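Local coordinates for fibronectin type-III domain-containing protein (PDB 7JGU), which is of unknown function but contains an extremely thermostable fibronectin type III-like domain, stabilised partly by surface salt bridges and present here in mutated form, at residues D5-F10 / L71-E76; G9-S14 / L23-E28; A32-I37 / I48-K53; Y38-S43 / K66-L71. All coordinates share one frame; numbering follows the deposited sequence.

From the N terminus, the lead-in segment 5-10 reaches far along the sequence to strand 66-75, so interaction 1 closes the longest loop of the four. Interaction 2 starts where that segment ends, sharing G9 and F10 with it, but closes only the short hairpin of strands 11-15 and 21-25. Next, in series, comes interaction 3, the hairpin of strands 34-41 and 44-51. Interaction 4 joins the later part of strand 34-41 to strand 66-75, so interactions 3 and 4 cross, and both lie within the span of interaction 1. Interaction 2 belongs to the three-stranded sheet, interactions 3 and 4 to the four-stranded one, and F10, L24, W26 and L71 pack between the two.

Interaction 1 of 4, residues D5-F10 / L71-E76. Unlike the reference sequence in segment 71-76: I72 (reference Arg).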
loop_
_atom_site.group_PDB
_atom_site.type_symbol
_atom_site.label_atom_id
_atom_site.label_comp_id
_atom_site.label_asym_id
_atom_site.label_seq_id
_atom_site.Cartn_x
_atom_site.Cartn_y
_atom_site.Cartn_z
ATOM N N ASP A 5 10.694 -8.712 -7.569
ATOM C CA ASP A 5 11.405 -7.547 -7.090
ATOM C C ASP A 5 10.565 -6.831 -6.033
ATOM O O ASP A 5 9.348 -6.978 -5.954
ATOM C CB ASP A 5 11.627 -6.570 -8.243
ATOM C CG ASP A 5 12.748 -6.982 -9.195
ATOM O OD1 ASP A 5 13.423 -8.002 -8.971
ATOM O OD2 ASP A 5 12.959 -6.264 -10.194
ATOM N N GLU A 6 11.226 -6.042 -5.221
ATOM C CA GLU A 6 10.504 -5.131 -4.331
ATOM C C GLU A 6 9.863 -4.017 -5.152
ATOM O O GLU A 6 10.512 -3.465 -6.047
ATOM C CB GLU A 6 11.541 -4.572 -3.364
ATOM C CG GLU A 6 11.022 -3.758 -2.246
ATOM C CD GLU A 6 12.143 -3.214 -1.362
ATOM O OE1 GLU A 6 12.991 -4.013 -0.907
ATOM O OE2 GLU A 6 12.182 -1.992 -1.124
ATOM N N PRO A 7 8.590 -3.664 -4.906
ATOM C CA PRO A 7 8.011 -2.513 -5.602
ATOM C C PRO A 7 8.760 -1.245 -5.259
ATOM O O PRO A 7 9.286 -1.092 -4.159
ATOM C CB PRO A 7 6.566 -2.464 -5.088
ATOM C CG PRO A 7 6.286 -3.842 -4.623
ATOM C CD PRO A 7 7.589 -4.325 -4.039
ATOM N N VAL A 8 8.749 -0.333 -6.219
ATOM C CA VAL A 8 9.300 1.001 -6.050
ATOM C C VAL A 8 8.215 1.997 -6.422
ATOM O O VAL A 8 7.144 1.629 -6.907
ATOM C CB VAL A 8 10.601 1.220 -6.850
ATOM C CG1 VAL A 8 11.689 0.274 -6.338
ATOM C CG2 VAL A 8 10.378 1.012 -8.335
ATOM N N GLY A 9 8.497 3.269 -6.181
ATOM C CA GLY A 9 7.506 4.288 -6.455
ATOM C C GLY A 9 6.227 4.119 -5.666
ATOM O O GLY A 9 5.149 4.435 -6.178
ATOM N N PHE A 10 6.314 3.620 -4.437
ATOM C CA PHE A 10 5.129 3.400 -3.603
ATOM C C PHE A 10 4.765 4.732 -2.974
ATOM O O PHE A 10 5.527 5.272 -2.165
ATOM C CB PHE A 10 5.429 2.363 -2.530
ATOM C CG PHE A 10 4.274 2.037 -1.622
ATOM C CD1 PHE A 10 2.975 2.140 -2.055
ATOM C CD2 PHE A 10 4.515 1.596 -0.341
ATOM C CE1 PHE A 10 1.928 1.816 -1.185
ATOM C CE2 PHE A 10 3.491 1.284 0.506
ATOM C CZ PHE A 10 2.210 1.370 0.072
ATOM N N LEU A 71 3.820 -2.607 1.716
ATOM C CA LEU A 71 3.475 -3.245 0.457
ATOM C C LEU A 71 4.493 -4.323 0.154
ATOM O O LEU A 71 5.687 -4.129 0.374
ATOM C CB LEU A 71 3.534 -2.197 -0.643
ATOM C CG LEU A 71 3.295 -2.635 -2.070
ATOM C CD1 LEU A 71 1.843 -2.983 -2.324
ATOM C CD2 LEU A 71 3.735 -1.515 -3.012
ATOM N N ILE A 72 3.998 -5.462 -0.328
ATOM C CA ILE A 72 4.835 -6.518 -0.887
ATOM C C ILE A 72 4.299 -6.918 -2.250
ATOM O O ILE A 72 3.106 -6.781 -2.542
ATOM C CB ILE A 72 4.927 -7.769 -0.003
ATOM C CG1 ILE A 72 3.563 -8.130 0.595
ATOM C CG2 ILE A 72 5.916 -7.536 1.084
ATOM C CD1 ILE A 72 3.466 -9.571 1.097
ATOM N N ALA A 73 5.194 -7.469 -3.069
ATOM C CA ALA A 73 4.819 -8.152 -4.297
ATOM C C ALA A 73 4.970 -9.646 -4.042
ATOM O O ALA A 73 5.868 -10.066 -3.318
ATOM C CB ALA A 73 5.736 -7.741 -5.435
ATOM N N VAL A 74 4.113 -10.446 -4.672
ATOM C CA VAL A 74 4.046 -11.876 -4.384
ATOM C C VAL A 74 3.934 -12.660 -5.683
ATOM O O VAL A 74 3.254 -12.243 -6.627
ATOM C CB VAL A 74 2.830 -12.177 -3.492
ATOM C CG1 VAL A 74 2.861 -13.617 -3.026
ATOM C CG2 VAL A 74 2.772 -11.235 -2.301
ATOM N N ASN A 75 4.617 -13.799 -5.740
ATOM C CA ASN A 75 4.375 -14.789 -6.784
ATOM C C ASN A 75 4.417 -16.165 -6.134
ATOM O O ASN A 75 4.502 -16.289 -4.905
ATOM C CB ASN A 75 5.308 -14.609 -7.988
ATOM C CG ASN A 75 6.743 -14.937 -7.687
ATOM O OD1 ASN A 75 7.059 -15.640 -6.738
ATOM N ND2 ASN A 75 7.635 -14.428 -8.516
ATOM N N GLU A 76 4.371 -17.201 -6.981
ATOM C CA GLU A 76 4.274 -18.570 -6.483
ATOM C C GLU A 76 5.484 -18.956 -5.646
ATOM O O GLU A 76 5.396 -19.867 -4.811
ATOM C CB GLU A 76 4.139 -19.553 -7.653
ATOM C CG GLU A 76 2.934 -19.299 -8.532
ATOM C CD GLU A 76 3.261 -18.443 -9.739
ATOM O OE1 GLU A 76 4.233 -17.644 -9.671
ATOM O OE2 GLU A 76 2.548 -18.571 -10.760
#
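L71, first along strand 66-75 here, meets P7 and F10 of the lead-in segment. Its CB sits over one face of the F10 ring, 3.9 Å from the centroid and 21° off the normal, a CH-pi contact displaced toward the ring's rim. With CG anti to the backbone N (chi1 176°), the L71 side chain slants across F10 toward P7, and its CD2 lies 3.6 Å from P7 CB and 3.8 Å from P7 CG. F10 is likewise anti about chi1, which brings its ring alongside the strand. An alanine at F10 would probably lose the aromatic face on which L71 CB rests and loosen the packing of the lead-in against the strand. W26 covers L71 as well. This is the margin of a fibronectin type III sandwich, where residues 5-10, ahead of the first strand, pack on the inner side of the four-stranded sheet through apolar side chains. I72, an arginine in the reference sequence, turns its side chain off toward E36 and F82. At A73 the methyl again faces the lead-in: CB is 4.0 Å from P7 CG and 3.7 Å from D5 O, so the proline ring bridges L71 and A73. Farther on, E76 OE2 pairs with K33 NZ in a salt bridge.

Interaction 2 of 4, residues G9-S14 / L23-E28. Unlike the reference sequence in segment 23-28: L23 (reference Arg), T25 (reference Arg).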
loop_
_atom_site.group_PDB
_atom_site.type_symbol
_atom_site.label_atom_id
_atom_site.label_comp_id
_atom_site.label_asym_id
_atom_site.label_seq_id
_atom_site.Cartn_x
_atom_site.Cartn_y
_atom_site.Cartn_z
ATOM N N GLY A 9 8.497 3.269 -6.181
ATOM C CA GLY A 9 7.506 4.288 -6.455
ATOM C C GLY A 9 6.227 4.119 -5.666
ATOM O O GLY A 9 5.149 4.435 -6.178
ATOM N N PHE A 10 6.314 3.620 -4.437
ATOM C CA PHE A 10 5.129 3.400 -3.603
ATOM C C PHE A 10 4.765 4.732 -2.974
ATOM O O PHE A 10 5.527 5.272 -2.165
ATOM C CB PHE A 10 5.429 2.363 -2.530
ATOM C CG PHE A 10 4.274 2.037 -1.622
ATOM C CD1 PHE A 10 2.975 2.140 -2.055
ATOM C CD2 PHE A 10 4.515 1.596 -0.341
ATOM C CE1 PHE A 10 1.928 1.816 -1.185
ATOM C CE2 PHE A 10 3.491 1.284 0.506
ATOM C CZ PHE A 10 2.210 1.370 0.072
ATOM N N TRP A 11 3.631 5.277 -3.375
ATOM C CA TRP A 11 3.172 6.587 -2.951
ATOM C C TRP A 11 1.767 6.481 -2.393
ATOM O O TRP A 11 0.943 5.713 -2.882
ATOM C CB TRP A 11 3.153 7.537 -4.143
ATOM C CG TRP A 11 4.501 7.676 -4.799
ATOM C CD1 TRP A 11 5.724 7.651 -4.185
ATOM C CD2 TRP A 11 4.765 7.838 -6.194
ATOM N NE1 TRP A 11 6.721 7.792 -5.105
ATOM C CE2 TRP A 11 6.165 7.897 -6.356
ATOM C CE3 TRP A 11 3.953 7.917 -7.329
ATOM C CZ2 TRP A 11 6.768 8.060 -7.599
ATOM C CZ3 TRP A 11 4.552 8.068 -8.566
ATOM C CH2 TRP A 11 5.948 8.141 -8.695
ATOM N N VAL A 12 1.498 7.299 -1.386
ATOM C CA VAL A 12 0.196 7.380 -0.755
ATOM C C VAL A 12 -0.300 8.785 -1.041
ATOM O O VAL A 12 0.338 9.760 -0.634
ATOM C CB VAL A 12 0.298 7.110 0.749
ATOM C CG1 VAL A 12 -1.056 7.244 1.425
ATOM C CG2 VAL A 12 0.881 5.734 1.012
ATOM N N GLU A 13 -1.406 8.889 -1.766
ATOM C CA GLU A 13 -1.853 10.139 -2.351
ATOM C C GLU A 13 -3.226 10.511 -1.819
ATOM O O GLU A 13 -4.073 9.654 -1.555
ATOM C CB GLU A 13 -1.901 10.038 -3.884
ATOM C CG GLU A 13 -0.528 9.891 -4.537
ATOM C CD GLU A 13 -0.612 9.397 -5.965
ATOM O OE1 GLU A 13 -1.725 9.420 -6.530
ATOM O OE2 GLU A 13 0.429 8.981 -6.520
ATOM N N SER A 14 -3.423 11.810 -1.660
ATOM C CA SER A 14 -4.706 12.334 -1.248
ATOM C C SER A 14 -5.677 12.291 -2.418
ATOM O O SER A 14 -5.278 12.265 -3.591
ATOM C CB SER A 14 -4.550 13.781 -0.781
ATOM O OG SER A 14 -4.229 14.622 -1.875
ATOM N N LEU A 23 -5.283 7.030 -1.701
ATOM C CA LEU A 23 -4.996 6.262 -2.906
ATOM C C LEU A 23 -3.549 5.822 -2.865
ATOM O O LEU A 23 -2.638 6.649 -2.852
ATOM C CB LEU A 23 -5.272 7.100 -4.142
ATOM C CG LEU A 23 -4.905 6.422 -5.463
ATOM C CD1 LEU A 23 -5.639 5.113 -5.653
ATOM C CD2 LEU A 23 -5.231 7.343 -6.620
ATOM N N LEU A 24 -3.347 4.536 -2.779
ATOM C CA LEU A 24 -2.008 3.966 -2.839
ATOM C C LEU A 24 -1.687 3.587 -4.275
ATOM O O LEU A 24 -2.524 3.029 -4.974
ATOM C CB LEU A 24 -1.964 2.694 -1.990
ATOM C CG LEU A 24 -1.832 2.888 -0.486
ATOM C CD1 LEU A 24 -2.874 3.838 0.078
ATOM C CD2 LEU A 24 -1.882 1.551 0.220
ATOM N N THR A 25 -0.461 3.862 -4.698
ATOM C CA THR A 25 -0.035 3.450 -6.022
ATOM C C THR A 25 1.425 3.040 -5.970
ATOM O O THR A 25 2.179 3.446 -5.081
ATOM C CB THR A 25 -0.240 4.540 -7.072
ATOM O OG1 THR A 25 -0.119 3.952 -8.370
ATOM C CG2 THR A 25 0.801 5.614 -6.932
ATOM N N TRP A 26 1.818 2.219 -6.932
ATOM C CA TRP A 26 3.177 1.701 -6.972
ATOM C C TRP A 26 3.497 1.294 -8.403
ATOM O O TRP A 26 2.624 1.197 -9.264
ATOM C CB TRP A 26 3.369 0.518 -5.998
ATOM C CG TRP A 26 2.369 -0.562 -6.212
ATOM C CD1 TRP A 26 2.473 -1.623 -7.060
ATOM C CD2 TRP A 26 1.080 -0.680 -5.592
ATOM N NE1 TRP A 26 1.348 -2.372 -7.013
ATOM C CE2 TRP A 26 0.477 -1.837 -6.109
ATOM C CE3 TRP A 26 0.384 0.085 -4.656
ATOM C CZ2 TRP A 26 -0.784 -2.249 -5.742
ATOM C CZ3 TRP A 26 -0.861 -0.336 -4.279
ATOM C CH2 TRP A 26 -1.444 -1.478 -4.830
ATOM N N SER A 27 4.770 1.012 -8.633
ATOM C CA SER A 27 5.199 0.677 -9.980
ATOM C C SER A 27 4.919 -0.789 -10.305
ATOM O O SER A 27 4.843 -1.645 -9.433
ATOM C CB SER A 27 6.691 0.934 -10.127
ATOM O OG SER A 27 7.417 0.023 -9.321
ATOM N N GLU A 28 4.807 -1.069 -11.598
ATOM C CA GLU A 28 4.783 -2.446 -12.059
ATOM C C GLU A 28 6.085 -3.099 -11.621
ATOM O O GLU A 28 7.145 -2.488 -11.683
ATOM C CB GLU A 28 4.665 -2.461 -13.575
ATOM C CG GLU A 28 4.374 -3.829 -14.130
ATOM C CD GLU A 28 4.006 -3.813 -15.602
ATOM O OE1 GLU A 28 3.799 -4.903 -16.152
ATOM O OE2 GLU A 28 3.920 -2.716 -16.201
#
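Strands 11-14 and 23-25 run antiparallel at 150°, held by four backbone hydrogen bonds: W11 and T25 exchange a pair, each 2.9 Å between N of one and O of the other, and E13 and L23 exchange the second pair. On the buried face V12 CG1 and L24 CD1 lie side by side, 4.1 Å apart. F10 adds the edge of its ring, with CE1 4.0 Å from L24 CG. F10 CE1 also comes within 4.2 Å of W26 CE3. The carbonyl oxygen of T25, already bonded to W11 N, lies in the plane of the F10 ring, 3.4 Å from CD1. A serine at F10 would probably lose the ring carbons that pack on L24 and W26 and weaken the cover over the hairpin's inner side. The other face carries W11, E13, L23 and T25. There T25 CG2, in the crowded position between backbone N and carbonyl carbon, is 3.9 Å from W11 CE3 and 3.4 Å from E13 OE2, while T25 OG1 bonds to L54 O. L23 and T25 are arginines in the reference sequence, and the E13 carboxylate lies beside both, consistent with surface salt bridges missing from this variant. W11 also holds G9 O over the centre of one ring face. Together these features form the opening A-B hairpin of a fibronectin type III domain, in the smaller of its two sheets.

Interaction 3 of 4, residues A32-I37 / I48-K53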
loop_
_atom_site.group_PDB
_atom_site.type_symbol
_atom_site.label_atom_id
_atom_site.label_comp_id
_atom_site.label_asym_id
_atom_site.label_seq_id
_atom_site.Cartn_x
_atom_site.Cartn_y
_atom_site.Cartn_z
ATOM N N ALA A 32 5.893 -10.031 -10.244
ATOM C CA ALA A 32 4.744 -9.966 -9.360
ATOM C C ALA A 32 3.515 -10.544 -10.028
ATOM O O ALA A 32 3.181 -10.177 -11.160
ATOM C CB ALA A 32 4.457 -8.517 -8.963
ATOM N N LYS A 33 2.841 -11.448 -9.323
ATOM C CA LYS A 33 1.512 -11.900 -9.697
ATOM C C LYS A 33 0.422 -11.140 -8.953
ATOM O O LYS A 33 -0.686 -11.001 -9.464
ATOM C CB LYS A 33 1.356 -13.398 -9.414
ATOM C CG LYS A 33 2.271 -14.269 -10.240
ATOM C CD LYS A 33 1.916 -14.195 -11.710
ATOM C CE LYS A 33 2.809 -15.096 -12.542
ATOM N NZ LYS A 33 2.315 -16.487 -12.524
ATOM N N TYR A 34 0.717 -10.656 -7.751
ATOM C CA TYR A 34 -0.197 -9.773 -7.040
ATOM C C TYR A 34 0.606 -9.018 -6.003
ATOM O O TYR A 34 1.802 -9.248 -5.822
ATOM C CB TYR A 34 -1.387 -10.522 -6.444
ATOM C CG TYR A 34 -1.111 -11.458 -5.305
ATOM C CD1 TYR A 34 -0.781 -12.783 -5.534
ATOM C CD2 TYR A 34 -1.256 -11.046 -3.996
ATOM C CE1 TYR A 34 -0.581 -13.655 -4.487
ATOM C CE2 TYR A 34 -1.058 -11.913 -2.947
ATOM C CZ TYR A 34 -0.719 -13.208 -3.196
ATOM O OH TYR A 34 -0.538 -14.063 -2.125
ATOM N N TYR A 35 -0.081 -8.098 -5.329
ATOM C CA TYR A 35 0.482 -7.246 -4.304
ATOM C C TYR A 35 -0.408 -7.329 -3.076
ATOM O O TYR A 35 -1.621 -7.509 -3.198
ATOM C CB TYR A 35 0.551 -5.794 -4.785
ATOM C CG TYR A 35 1.286 -5.622 -6.080
ATOM C CD1 TYR A 35 0.628 -5.738 -7.294
ATOM C CD2 TYR A 35 2.642 -5.382 -6.100
ATOM C CE1 TYR A 35 1.311 -5.599 -8.505
ATOM C CE2 TYR A 35 3.328 -5.237 -7.300
ATOM C CZ TYR A 35 2.662 -5.351 -8.494
ATOM O OH TYR A 35 3.343 -5.213 -9.692
ATOM N N GLU A 36 0.205 -7.187 -1.908
ATOM C CA GLU A 36 -0.529 -7.208 -0.654
ATOM C C GLU A 36 -0.166 -5.980 0.158
ATOM O O GLU A 36 1.006 -5.621 0.258
ATOM C CB GLU A 36 -0.234 -8.479 0.145
ATOM C CG GLU A 36 -1.250 -8.787 1.225
ATOM C CD GLU A 36 -1.237 -10.229 1.680
ATOM O OE1 GLU A 36 -0.549 -11.070 1.059
ATOM O OE2 GLU A 36 -1.924 -10.523 2.675
ATOM N N ILE A 37 -1.182 -5.333 0.705
ATOM C CA ILE A 37 -1.052 -4.094 1.442
ATOM C C ILE A 37 -1.429 -4.322 2.887
ATOM O O ILE A 37 -2.449 -4.949 3.183
ATOM C CB ILE A 37 -2.012 -3.048 0.840
ATOM C CG1 ILE A 37 -1.776 -2.882 -0.657
ATOM C CG2 ILE A 37 -1.931 -1.746 1.618
ATOM C CD1 ILE A 37 -2.957 -2.218 -1.352
ATOM N N ILE A 48 -4.736 -5.257 4.899
ATOM C CA ILE A 48 -5.748 -4.408 4.289
ATOM C C ILE A 48 -6.369 -5.048 3.046
ATOM O O ILE A 48 -7.589 -5.159 2.940
ATOM C CB ILE A 48 -5.188 -3.002 3.967
ATOM C CG1 ILE A 48 -4.821 -2.267 5.257
ATOM C CG2 ILE A 48 -6.209 -2.215 3.165
ATOM C CD1 ILE A 48 -6.011 -1.790 6.079
ATOM N N ALA A 49 -5.539 -5.457 2.081
ATOM C CA ALA A 49 -6.076 -5.923 0.814
ATOM C C ALA A 49 -4.984 -6.592 0.002
ATOM O O ALA A 49 -3.793 -6.364 0.228
ATOM C CB ALA A 49 -6.671 -4.790 -0.014
ATOM N N SER A 50 -5.414 -7.409 -0.962
ATOM C CA SER A 50 -4.560 -7.946 -2.014
ATOM C C SER A 50 -5.115 -7.489 -3.355
ATOM O O SER A 50 -6.326 -7.417 -3.536
ATOM C CB SER A 50 -4.544 -9.479 -1.993
ATOM O OG SER A 50 -4.047 -9.956 -0.759
ATOM N N THR A 51 -4.236 -7.217 -4.319
ATOM C CA THR A 51 -4.690 -6.768 -5.626
ATOM C C THR A 51 -3.684 -7.163 -6.682
ATOM O O THR A 51 -2.499 -7.295 -6.397
ATOM C CB THR A 51 -4.917 -5.256 -5.650
ATOM O OG1 THR A 51 -5.442 -4.851 -6.922
ATOM C CG2 THR A 51 -3.658 -4.505 -5.406
ATOM N N ASP A 52 -4.162 -7.306 -7.904
ATOM C CA ASP A 52 -3.296 -7.469 -9.060
ATOM C C ASP A 52 -3.143 -6.177 -9.845
ATOM O O ASP A 52 -2.473 -6.156 -10.885
ATOM C CB ASP A 52 -3.747 -8.636 -9.953
ATOM C CG ASP A 52 -5.100 -8.429 -10.579
ATOM O OD1 ASP A 52 -5.753 -7.408 -10.340
ATOM O OD2 ASP A 52 -5.522 -9.328 -11.343
ATOM N N LYS A 53 -3.710 -5.088 -9.344
ATOM C CA LYS A 53 -3.579 -3.779 -9.955
ATOM C C LYS A 53 -2.366 -3.049 -9.378
ATOM O O LYS A 53 -1.659 -3.557 -8.507
ATOM C CB LYS A 53 -4.851 -2.970 -9.715
ATOM C CG LYS A 53 -6.120 -3.645 -10.143
ATOM C CD LYS A 53 -6.110 -4.021 -11.611
ATOM C CE LYS A 53 -7.484 -4.515 -12.060
ATOM N NZ LYS A 53 -7.784 -5.879 -11.542
#
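The hairpin of strands 34-41 and 44-51, C and C' of the fibronectin type III fold, forms one edge of the four-stranded sheet, with 44-51 the outermost strand. Its strands are almost exactly antiparallel here, at 173°. Y35 and T51 form a hydrogen-bonded pair, and I37 N gives a nearly straight bond of 2.8 Å to A49 O, close to the C=O axis. I37 O faces a classic bulge: it accepts from I48 N at 2.9 Å and more weakly from A49 N. That bulge brings I48 CB to 4.2 Å from I37 CG2. On the outward face E36 extends past S50, its CG 3.6 Å from S50 OG. Y34, with CG in the crowded position between backbone N and carbonyl carbon, passes its CB over T51 O. Y35, directed inward, meets the W26 ring and carries K53 O 3.4 Å from its CD1. Beyond T51 the strand ends in an ST turn, in which T51 OG1 accepts from K53 N at 3.0 Å. The neighbouring charges pair locally: D52 OD1 receives K53 NZ at 2.8 Å on its syn lone pair, the side of its own second oxygen.

Interaction 4 of 4, residues Y38-S43 / K66-L71; sequences YLVSDS and KYTFAL
Strands 34-41 and 66-75, C and F of the fibronectin type III sandwich, are the two inner neighbours of its four-stranded sheet, and they splay to 132° here. Direct hydrogen bonds come first. Y38 and A70 exchange two, with Y38 N to A70 O at 2.8 Å, both in the carbonyl planes. V40 N reaches T68 O at 2.9 Å, but from 27° above the carbonyl plane, so it does not use a lone pair. Apolar contacts divide between the two faces. Inward, L39 CD1 lies near the plane of the Y67 ring, 3.8 Å from CD1 at its edge, and is 3.9 Å from F69 CE1; with CG anti to the backbone N, the L39 branch leans across to reach both. Y67 OH bonds to S62 N, consistent with the tyrosine corner of this fold. On the opposite face V40 CG2 crosses T68 CG2 obliquely at 3.8 Å and also borders A70 CB, while T68 OG1 is engaged by S86 OG. The return link of the V40-T68 pair runs through a water, which donates to V40 O at 2.6 Å and accepts from T68 N at 2.9 Å.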
loop_
_atom_site.group_PDB
_atom_site.type_symbol
_atom_site.label_atom_id
_atom_site.label_comp_id
_atom_site.label_asym_id
_atom_site.label_seq_id
_atom_site.Cartn_x
_atom_site.Cartn_y
_atom_site.Cartn_z
ATOM N N TYR A 38 -0.649 -3.716 3.770
ATOM C CA TYR A 38 -0.857 -3.752 5.208
ATOM C C TYR A 38 -0.872 -2.334 5.754
ATOM O O TYR A 38 -0.180 -1.453 5.251
ATOM C CB TYR A 38 0.274 -4.513 5.899
ATOM C CG TYR A 38 0.395 -5.941 5.427
ATOM C CD1 TYR A 38 1.071 -6.239 4.257
ATOM C CD2 TYR A 38 -0.169 -6.978 6.148
ATOM C CE1 TYR A 38 1.176 -7.538 3.815
ATOM C CE2 TYR A 38 -0.061 -8.296 5.716
ATOM C CZ TYR A 38 0.613 -8.562 4.547
ATOM O OH TYR A 38 0.751 -9.852 4.102
ATOM N N LEU A 39 -1.642 -2.139 6.813
ATOM C CA LEU A 39 -1.596 -0.936 7.618
ATOM C C LEU A 39 -0.564 -1.122 8.717
ATOM O O LEU A 39 -0.557 -2.140 9.409
ATOM C CB LEU A 39 -2.968 -0.713 8.248
ATOM C CG LEU A 39 -3.047 0.473 9.193
ATOM C CD1 LEU A 39 -2.897 1.753 8.415
ATOM C CD2 LEU A 39 -4.358 0.466 9.957
ATOM N N VAL A 40 0.301 -0.142 8.887
ATOM C CA VAL A 40 1.260 -0.138 9.982
ATOM C C VAL A 40 0.553 0.527 11.159
ATOM O O VAL A 40 0.283 1.727 11.133
ATOM C CB VAL A 40 2.547 0.593 9.586
ATOM C CG1 VAL A 40 3.573 0.479 10.680
ATOM C CG2 VAL A 40 3.087 0.028 8.282
ATOM N N SER A 41 0.194 -0.271 12.156
ATOM C CA SER A 41 -0.630 0.176 13.271
ATOM C C SER A 41 -0.030 -0.405 14.537
ATOM O O SER A 41 0.183 -1.614 14.623
ATOM C CB SER A 41 -2.057 -0.333 13.073
ATOM O OG SER A 41 -2.804 -0.296 14.262
ATOM N N ASP A 42 0.237 0.453 15.524
ATOM C CA ASP A 42 0.861 0.007 16.765
ATOM C C ASP A 42 2.122 -0.806 16.474
ATOM O O ASP A 42 2.405 -1.810 17.123
ATOM C CB ASP A 42 -0.136 -0.782 17.613
ATOM N N SER A 43 2.872 -0.363 15.463
ATOM C CA SER A 43 4.146 -0.971 15.068
ATOM C C SER A 43 4.014 -2.457 14.716
ATOM O O SER A 43 4.968 -3.237 14.866
ATOM C CB SER A 43 5.242 -0.731 16.110
ATOM O OG SER A 43 5.719 0.612 16.039
ATOM N N LYS A 66 -2.234 10.538 10.191
ATOM C CA LYS A 66 -1.113 10.052 9.402
ATOM C C LYS A 66 -1.207 8.540 9.336
ATOM O O LYS A 66 -1.246 7.858 10.367
ATOM C CB LYS A 66 0.210 10.480 10.027
ATOM C CG LYS A 66 1.415 9.999 9.235
ATOM C CD LYS A 66 2.705 10.290 9.978
ATOM C CE LYS A 66 3.914 9.895 9.158
ATOM N NZ LYS A 66 4.193 10.887 8.079
ATOM N N TYR A 67 -1.233 8.012 8.124
ATOM C CA TYR A 67 -1.302 6.585 7.882
ATOM C C TYR A 67 -0.031 6.135 7.192
ATOM O O TYR A 67 0.432 6.766 6.243
ATOM C CB TYR A 67 -2.507 6.239 7.011
ATOM C CG TYR A 67 -3.811 6.335 7.755
ATOM C CD1 TYR A 67 -4.234 5.311 8.587
ATOM C CD2 TYR A 67 -4.613 7.450 7.641
ATOM C CE1 TYR A 67 -5.426 5.391 9.272
ATOM C CE2 TYR A 67 -5.802 7.535 8.328
ATOM C CZ TYR A 67 -6.201 6.513 9.141
ATOM O OH TYR A 67 -7.391 6.613 9.824
ATOM N N THR A 68 0.487 5.013 7.643
ATOM C CA THR A 68 1.633 4.367 7.030
ATOM C C THR A 68 1.202 2.991 6.574
ATOM O O THR A 68 0.536 2.264 7.324
ATOM C CB THR A 68 2.803 4.279 8.007
ATOM O OG1 THR A 68 3.160 5.600 8.440
ATOM C CG2 THR A 68 4.005 3.633 7.347
ATOM N N PHE A 69 1.613 2.634 5.363
ATOM C CA PHE A 69 1.272 1.360 4.756
ATOM C C PHE A 69 2.529 0.615 4.356
ATOM O O PHE A 69 3.544 1.218 4.055
ATOM C CB PHE A 69 0.386 1.558 3.524
ATOM C CG PHE A 69 -0.904 2.262 3.824
ATOM C CD1 PHE A 69 -1.996 1.548 4.270
ATOM C CD2 PHE A 69 -1.012 3.641 3.718
ATOM C CE1 PHE A 69 -3.183 2.191 4.580
ATOM C CE2 PHE A 69 -2.198 4.281 4.027
ATOM C CZ PHE A 69 -3.276 3.555 4.444
ATOM N N ALA A 70 2.424 -0.704 4.336
ATOM C CA ALA A 70 3.479 -1.596 3.878
ATOM C C ALA A 70 2.958 -2.388 2.692
ATOM O O ALA A 70 1.797 -2.781 2.656
ATOM C CB ALA A 70 3.949 -2.533 4.977
ATOM N N LEU A 71 3.820 -2.607 1.716
ATOM C CA LEU A 71 3.475 -3.245 0.457
ATOM C C LEU A 71 4.493 -4.323 0.154
ATOM O O LEU A 71 5.687 -4.129 0.374
ATOM C CB LEU A 71 3.534 -2.197 -0.643
ATOM C CG LEU A 71 3.295 -2.635 -2.070
ATOM C CD1 LEU A 71 1.843 -2.983 -2.324
ATOM C CD2 LEU A 71 3.735 -1.515 -3.012
HETATM O O HOH W 1 -0.628 3.984 10.090
#